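Local coordinates for protein fervidolysin (Fervidobacterium pennivorans, PDB 1R6V) that degrades keratin into peptides as a calcium-binding, subtilisin-like serine protease, allowing the bacterium to grow on native feathers, at residues I89-I101 with S267-E279. The protein carries 1 engineered substitution. Sequence-based numbering, arbitrary orientation.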
loop_
_atom_site.group_PDB
_atom_site.type_symbol
_atom_site.label_atom_id
_atom_site.label_comp_id
_atom_site.label_asym_id
_atom_site.label_seq_id
_atom_site.Cartn_x
_atom_site.Cartn_y
_atom_site.Cartn_z
ATOM N N ILE A 89 10.036 3.636 16.996
ATOM C CA ILE A 89 9.377 4.155 15.795
ATOM C C ILE A 89 9.378 3.047 14.741
ATOM O O ILE A 89 10.405 2.400 14.527
ATOM C CB ILE A 89 10.132 5.398 15.232
ATOM C CG1 ILE A 89 10.008 6.589 16.193
ATOM C CG2 ILE A 89 9.582 5.789 13.863
ATOM C CD1 ILE A 89 8.597 6.987 16.554
ATOM N N ARG A 90 8.241 2.809 14.088
ATOM C CA ARG A 90 8.191 1.778 13.053
ATOM C C ARG A 90 8.631 2.311 11.688
ATOM O O ARG A 90 9.415 1.666 10.981
ATOM C CB ARG A 90 6.781 1.173 12.958
ATOM C CG ARG A 90 6.487 0.090 14.001
ATOM C CD ARG A 90 5.081 -0.489 13.824
ATOM N NE ARG A 90 4.095 0.534 14.147
ATOM C CZ ARG A 90 3.118 0.941 13.343
ATOM N NH1 ARG A 90 2.958 0.406 12.133
ATOM N NH2 ARG A 90 2.321 1.914 13.752
ATOM N N TYR A 91 8.141 3.486 11.308
ATOM C CA TYR A 91 8.523 4.054 10.020
ATOM C C TYR A 91 8.141 5.514 9.934
ATOM O O TYR A 91 7.365 6.016 10.753
ATOM C CB TYR A 91 7.841 3.302 8.864
ATOM C CG TYR A 91 6.327 3.395 8.893
ATOM C CD1 TYR A 91 5.664 4.556 8.471
ATOM C CD2 TYR A 91 5.562 2.356 9.418
ATOM C CE1 TYR A 91 4.272 4.675 8.584
ATOM C CE2 TYR A 91 4.164 2.465 9.539
ATOM C CZ TYR A 91 3.531 3.623 9.121
ATOM O OH TYR A 91 2.160 3.731 9.235
ATOM N N VAL A 92 8.712 6.190 8.943
ATOM C CA VAL A 92 8.414 7.591 8.673
ATOM C C VAL A 92 8.273 7.644 7.169
ATOM O O VAL A 92 9.205 7.277 6.468
ATOM C CB VAL A 92 9.566 8.528 9.075
ATOM C CG1 VAL A 92 9.158 9.980 8.774
ATOM C CG2 VAL A 92 9.872 8.371 10.560
ATOM N N GLU A 93 7.130 8.093 6.662
ATOM C CA GLU A 93 6.949 8.140 5.210
ATOM C C GLU A 93 6.096 9.342 4.818
ATOM O O GLU A 93 5.439 9.934 5.660
ATOM C CB GLU A 93 6.231 6.858 4.765
ATOM C CG GLU A 93 4.823 6.748 5.340
ATOM C CD GLU A 93 4.128 5.434 5.005
ATOM O OE1 GLU A 93 2.982 5.259 5.455
ATOM O OE2 GLU A 93 4.721 4.585 4.301
ATOM N N PRO A 94 6.100 9.726 3.531
ATOM C CA PRO A 94 5.262 10.862 3.139
ATOM C C PRO A 94 3.865 10.308 2.801
ATOM O O PRO A 94 3.642 9.092 2.851
ATOM C CB PRO A 94 5.953 11.376 1.877
ATOM C CG PRO A 94 6.414 10.100 1.241
ATOM C CD PRO A 94 6.990 9.317 2.423
ATOM N N SER A 95 2.927 11.196 2.491
ATOM C CA SER A 95 1.613 10.767 2.031
ATOM C C SER A 95 1.874 10.782 0.531
ATOM O O SER A 95 2.376 11.782 -0.009
ATOM C CB SER A 95 0.531 11.792 2.369
ATOM O OG SER A 95 -0.661 11.526 1.649
ATOM N N TYR A 96 1.568 9.694 -0.153
ATOM C CA TYR A 96 1.825 9.637 -1.580
ATOM C C TYR A 96 0.696 10.184 -2.448
ATOM O O TYR A 96 -0.441 10.312 -2.005
ATOM C CB TYR A 96 2.147 8.204 -1.982
ATOM C CG TYR A 96 3.451 7.718 -1.386
ATOM C CD1 TYR A 96 3.465 6.996 -0.193
ATOM C CD2 TYR A 96 4.671 7.998 -2.003
ATOM C CE1 TYR A 96 4.668 6.559 0.373
ATOM C CE2 TYR A 96 5.886 7.558 -1.440
ATOM C CZ TYR A 96 5.866 6.843 -0.254
ATOM O OH TYR A 96 7.035 6.409 0.327
ATOM N N LYS A 97 1.026 10.513 -3.695
ATOM C CA LYS A 97 0.030 11.031 -4.617
ATOM C C LYS A 97 -0.920 9.909 -5.039
ATOM O O LYS A 97 -0.481 8.785 -5.305
ATOM C CB LYS A 97 0.712 11.602 -5.871
ATOM C CG LYS A 97 1.628 12.794 -5.623
ATOM C CD LYS A 97 0.853 14.046 -5.233
ATOM C CE LYS A 97 1.772 15.243 -5.090
ATOM N NZ LYS A 97 2.584 15.454 -6.319
ATOM N N ARG A 98 -2.216 10.206 -5.076
ATOM C CA ARG A 98 -3.218 9.218 -5.525
ATOM C C ARG A 98 -4.206 9.924 -6.430
ATOM O O ARG A 98 -4.423 11.124 -6.306
ATOM C CB ARG A 98 -4.032 8.640 -4.365
ATOM C CG ARG A 98 -3.230 8.127 -3.204
ATOM C CD ARG A 98 -2.529 6.808 -3.460
ATOM N NE ARG A 98 -1.725 6.469 -2.296
ATOM C CZ ARG A 98 -0.760 5.557 -2.277
ATOM N NH1 ARG A 98 -0.474 4.856 -3.373
ATOM N NH2 ARG A 98 -0.036 5.386 -1.169
ATOM N N GLU A 99 -4.830 9.171 -7.318
ATOM C CA GLU A 99 -5.812 9.753 -8.203
ATOM C C GLU A 99 -7.002 8.832 -8.262
ATOM O O GLU A 99 -6.879 7.622 -8.092
ATOM C CB GLU A 99 -5.239 9.921 -9.613
ATOM C CG GLU A 99 -3.969 10.746 -9.640
ATOM C CD GLU A 99 -3.413 10.949 -11.036
ATOM O OE1 GLU A 99 -3.093 9.943 -11.708
ATOM O OE2 GLU A 99 -3.286 12.124 -11.455
ATOM N N LEU A 100 -8.158 9.424 -8.509
ATOM C CA LEU A 100 -9.379 8.658 -8.641
ATOM C C LEU A 100 -9.304 7.988 -10.011
ATOM O O LEU A 100 -8.831 8.592 -10.975
ATOM C CB LEU A 100 -10.571 9.613 -8.596
ATOM C CG LEU A 100 -11.973 9.054 -8.395
ATOM C CD1 LEU A 100 -12.126 8.581 -6.973
ATOM C CD2 LEU A 100 -12.997 10.154 -8.700
ATOM N N ILE A 101 -9.734 6.737 -10.100
ATOM C CA ILE A 101 -9.757 6.039 -11.382
ATOM C C ILE A 101 -11.087 6.496 -11.985
ATOM O O ILE A 101 -12.097 5.801 -11.914
ATOM C CB ILE A 101 -9.728 4.514 -11.164
ATOM C CG1 ILE A 101 -8.435 4.137 -10.436
ATOM C CG2 ILE A 101 -9.803 3.778 -12.503
ATOM C CD1 ILE A 101 -8.385 2.679 -9.957
ATOM N N SER A 267 -12.009 2.987 -5.756
ATOM C CA SER A 267 -11.598 3.077 -7.156
ATOM C C SER A 267 -10.655 4.261 -7.280
ATOM O O SER A 267 -10.962 5.270 -7.926
ATOM C CB SER A 267 -12.801 3.239 -8.079
ATOM O OG SER A 267 -13.529 2.014 -8.122
ATOM N N TRP A 268 -9.509 4.126 -6.626
ATOM C CA TRP A 268 -8.466 5.141 -6.614
ATOM C C TRP A 268 -7.127 4.460 -6.396
ATOM O O TRP A 268 -7.062 3.280 -6.043
ATOM C CB TRP A 268 -8.719 6.141 -5.485
ATOM C CG TRP A 268 -8.807 5.482 -4.100
ATOM C CD1 TRP A 268 -9.901 4.866 -3.546
ATOM C CD2 TRP A 268 -7.750 5.358 -3.138
ATOM N NE1 TRP A 268 -9.583 4.368 -2.289
ATOM C CE2 TRP A 268 -8.272 4.655 -2.023
ATOM C CE3 TRP A 268 -6.407 5.772 -3.107
ATOM C CZ2 TRP A 268 -7.501 4.359 -0.897
ATOM C CZ3 TRP A 268 -5.645 5.478 -1.987
ATOM C CH2 TRP A 268 -6.195 4.776 -0.895
ATOM N N GLY A 269 -6.046 5.198 -6.608
ATOM C CA GLY A 269 -4.751 4.607 -6.377
ATOM C C GLY A 269 -3.576 5.449 -6.794
ATOM O O GLY A 269 -3.736 6.548 -7.323
ATOM N N GLY A 270 -2.392 4.903 -6.549
ATOM C CA GLY A 270 -1.154 5.584 -6.882
ATOM C C GLY A 270 0.029 4.644 -6.773
ATOM O O GLY A 270 -0.075 3.553 -6.215
ATOM N N TRP A 271 1.170 5.077 -7.301
ATOM C CA TRP A 271 2.392 4.282 -7.294
ATOM C C TRP A 271 2.964 3.951 -5.902
ATOM O O TRP A 271 3.464 2.845 -5.660
ATOM C CB TRP A 271 3.477 5.019 -8.108
ATOM C CG TRP A 271 4.876 4.523 -7.851
ATOM C CD1 TRP A 271 5.489 3.456 -8.434
ATOM C CD2 TRP A 271 5.808 5.039 -6.881
ATOM N NE1 TRP A 271 6.737 3.269 -7.889
ATOM C CE2 TRP A 271 6.958 4.224 -6.935
ATOM C CE3 TRP A 271 5.774 6.104 -5.976
ATOM C CZ2 TRP A 271 8.070 4.441 -6.110
ATOM C CZ3 TRP A 271 6.881 6.321 -5.154
ATOM C CH2 TRP A 271 8.012 5.492 -5.230
ATOM N N GLY A 272 2.873 4.905 -4.989
ATOM C CA GLY A 272 3.468 4.726 -3.674
ATOM C C GLY A 272 3.038 3.600 -2.761
ATOM O O GLY A 272 1.855 3.460 -2.478
ATOM N N TYR A 273 4.001 2.793 -2.306
ATOM C CA TYR A 273 3.705 1.710 -1.362
ATOM C C TYR A 273 3.689 2.425 -0.026
ATOM O O TYR A 273 4.717 2.936 0.421
ATOM C CB TYR A 273 4.825 0.671 -1.319
ATOM C CG TYR A 273 4.520 -0.533 -0.449
ATOM C CD1 TYR A 273 4.042 -1.711 -1.010
ATOM C CD2 TYR A 273 4.743 -0.508 0.934
ATOM C CE1 TYR A 273 3.807 -2.835 -0.232
ATOM C CE2 TYR A 273 4.508 -1.633 1.723
ATOM C CZ TYR A 273 4.043 -2.796 1.124
ATOM O OH TYR A 273 3.845 -3.931 1.874
ATOM N N SER A 274 2.534 2.454 0.617
ATOM C CA SER A 274 2.404 3.146 1.898
ATOM C C SER A 274 2.258 2.161 3.034
ATOM O O SER A 274 1.385 1.290 2.993
ATOM C CB SER A 274 1.175 4.067 1.851
ATOM O OG SER A 274 0.778 4.521 3.137
ATOM N N TYR A 275 3.110 2.277 4.047
ATOM C CA TYR A 275 2.980 1.376 5.187
ATOM C C TYR A 275 1.739 1.725 5.974
ATOM O O TYR A 275 1.102 0.860 6.597
ATOM C CB TYR A 275 4.203 1.451 6.084
ATOM C CG TYR A 275 5.364 0.679 5.509
ATOM C CD1 TYR A 275 6.225 1.263 4.588
ATOM C CD2 TYR A 275 5.586 -0.652 5.876
ATOM C CE1 TYR A 275 7.289 0.545 4.049
ATOM C CE2 TYR A 275 6.649 -1.379 5.338
ATOM C CZ TYR A 275 7.493 -0.763 4.430
ATOM O OH TYR A 275 8.575 -1.450 3.935
ATOM N N THR A 276 1.399 3.009 5.973
ATOM C CA THR A 276 0.209 3.466 6.665
ATOM C C THR A 276 -1.048 2.908 6.015
ATOM O O THR A 276 -1.944 2.405 6.702
ATOM C CB THR A 276 0.132 5.003 6.663
ATOM O OG1 THR A 276 1.230 5.509 7.418
ATOM C CG2 THR A 276 -1.182 5.501 7.311
ATOM N N MET A 277 -1.121 2.986 4.689
ATOM C CA MET A 277 -2.305 2.469 4.008
ATOM C C MET A 277 -2.414 0.946 4.155
ATOM O O MET A 277 -3.522 0.403 4.240
ATOM C CB MET A 277 -2.293 2.850 2.524
ATOM C CG MET A 277 -3.674 2.683 1.857
ATOM S SD MET A 277 -5.022 3.749 2.556
ATOM C CE MET A 277 -4.199 5.491 2.218
ATOM N N LYS A 278 -1.265 0.273 4.189
ATOM C CA LYS A 278 -1.208 -1.186 4.347
ATOM C C LYS A 278 -1.842 -1.489 5.698
ATOM O O LYS A 278 -2.707 -2.361 5.833
ATOM C CB LYS A 278 0.256 -1.660 4.355
ATOM C CG LYS A 278 0.477 -3.173 4.545
ATOM C CD LYS A 278 0.262 -3.917 3.248
ATOM C CE LYS A 278 0.813 -5.341 3.304
ATOM N NZ LYS A 278 0.055 -6.246 4.228
ATOM N N GLU A 279 -1.409 -0.736 6.702
ATOM C CA GLU A 279 -1.935 -0.931 8.055
ATOM C C GLU A 279 -3.436 -0.701 8.133
ATOM O O GLU A 279 -4.156 -1.418 8.825
ATOM C CB GLU A 279 -1.248 0.009 9.050
ATOM C CG GLU A 279 0.124 -0.398 9.481
ATOM C CD GLU A 279 0.142 -1.738 10.207
ATOM O OE1 GLU A 279 -0.426 -1.866 11.310
ATOM O OE2 GLU A 279 0.738 -2.665 9.665
HETATM O O HOH W 1 6.580 3.942 2.306
HETATM O O HOH W 2 1.643 6.988 2.860
HETATM O O HOH W 3 2.108 7.666 -5.459
HETATM O O HOH W 4 -2.761 7.026 -10.504
HETATM O O HOH W 5 -13.336 6.296 -9.324
#
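Segment 89-101, in the inferred propeptide, docks on segment 267-279 of the catalytic domain in a mostly buried contact of two kinds: a carboxylate at a helix start and a short antiparallel strand pairing. E93 carries the first. Its CG lies between the backbone N and the carbonyl carbon (chi1 64°), and the extended chain reaches the first turn of helix 275-286. OE2 uses its syn lone pair for Y275 N, 2.8 Å away, while OE1 accepts from T276 N and, at 2.6 Å, from T276 OG1. That hydroxyl in turn receives the Y91 OH proton, so the two strand residues share one threonine. The Y91 ring lies over Y275 CB, which sits 3.6 Å from its centroid in a CH-pi contact. With backbone N-H groups pointing at it, E93 is probably stabilised as a carboxylate by the helix dipole; S274 OG, as N-cap, accepts from M277 N.

Midway, the Y96 ring lies between P94 CG on one face and G272 CA on the other. R98 bends at chi2 (-74°) and grips G272 O end-on with NH1 (2.9 Å) and NH2 (3.0 Å), the acceptor almost in the guanidinium plane; its CD meets the edge of the W268 indole, and NE is salt-bridged to D246 of helix 246-258. A leucine in its place would probably leave G272 O without both donors and D246 without its opposite charge.

Beyond R98 the backbones pair: E99 and G269 exchange two bonds, and I101 N donates to S267 O (2.9 Å). S267 and L100 approach the inferred charge-relay residues S381 and D162. A propeptide segment paired antiparallel with the end of strand 263-269, beside the inferred catalytic residues, is consistent with propeptide inhibition in subtilisins.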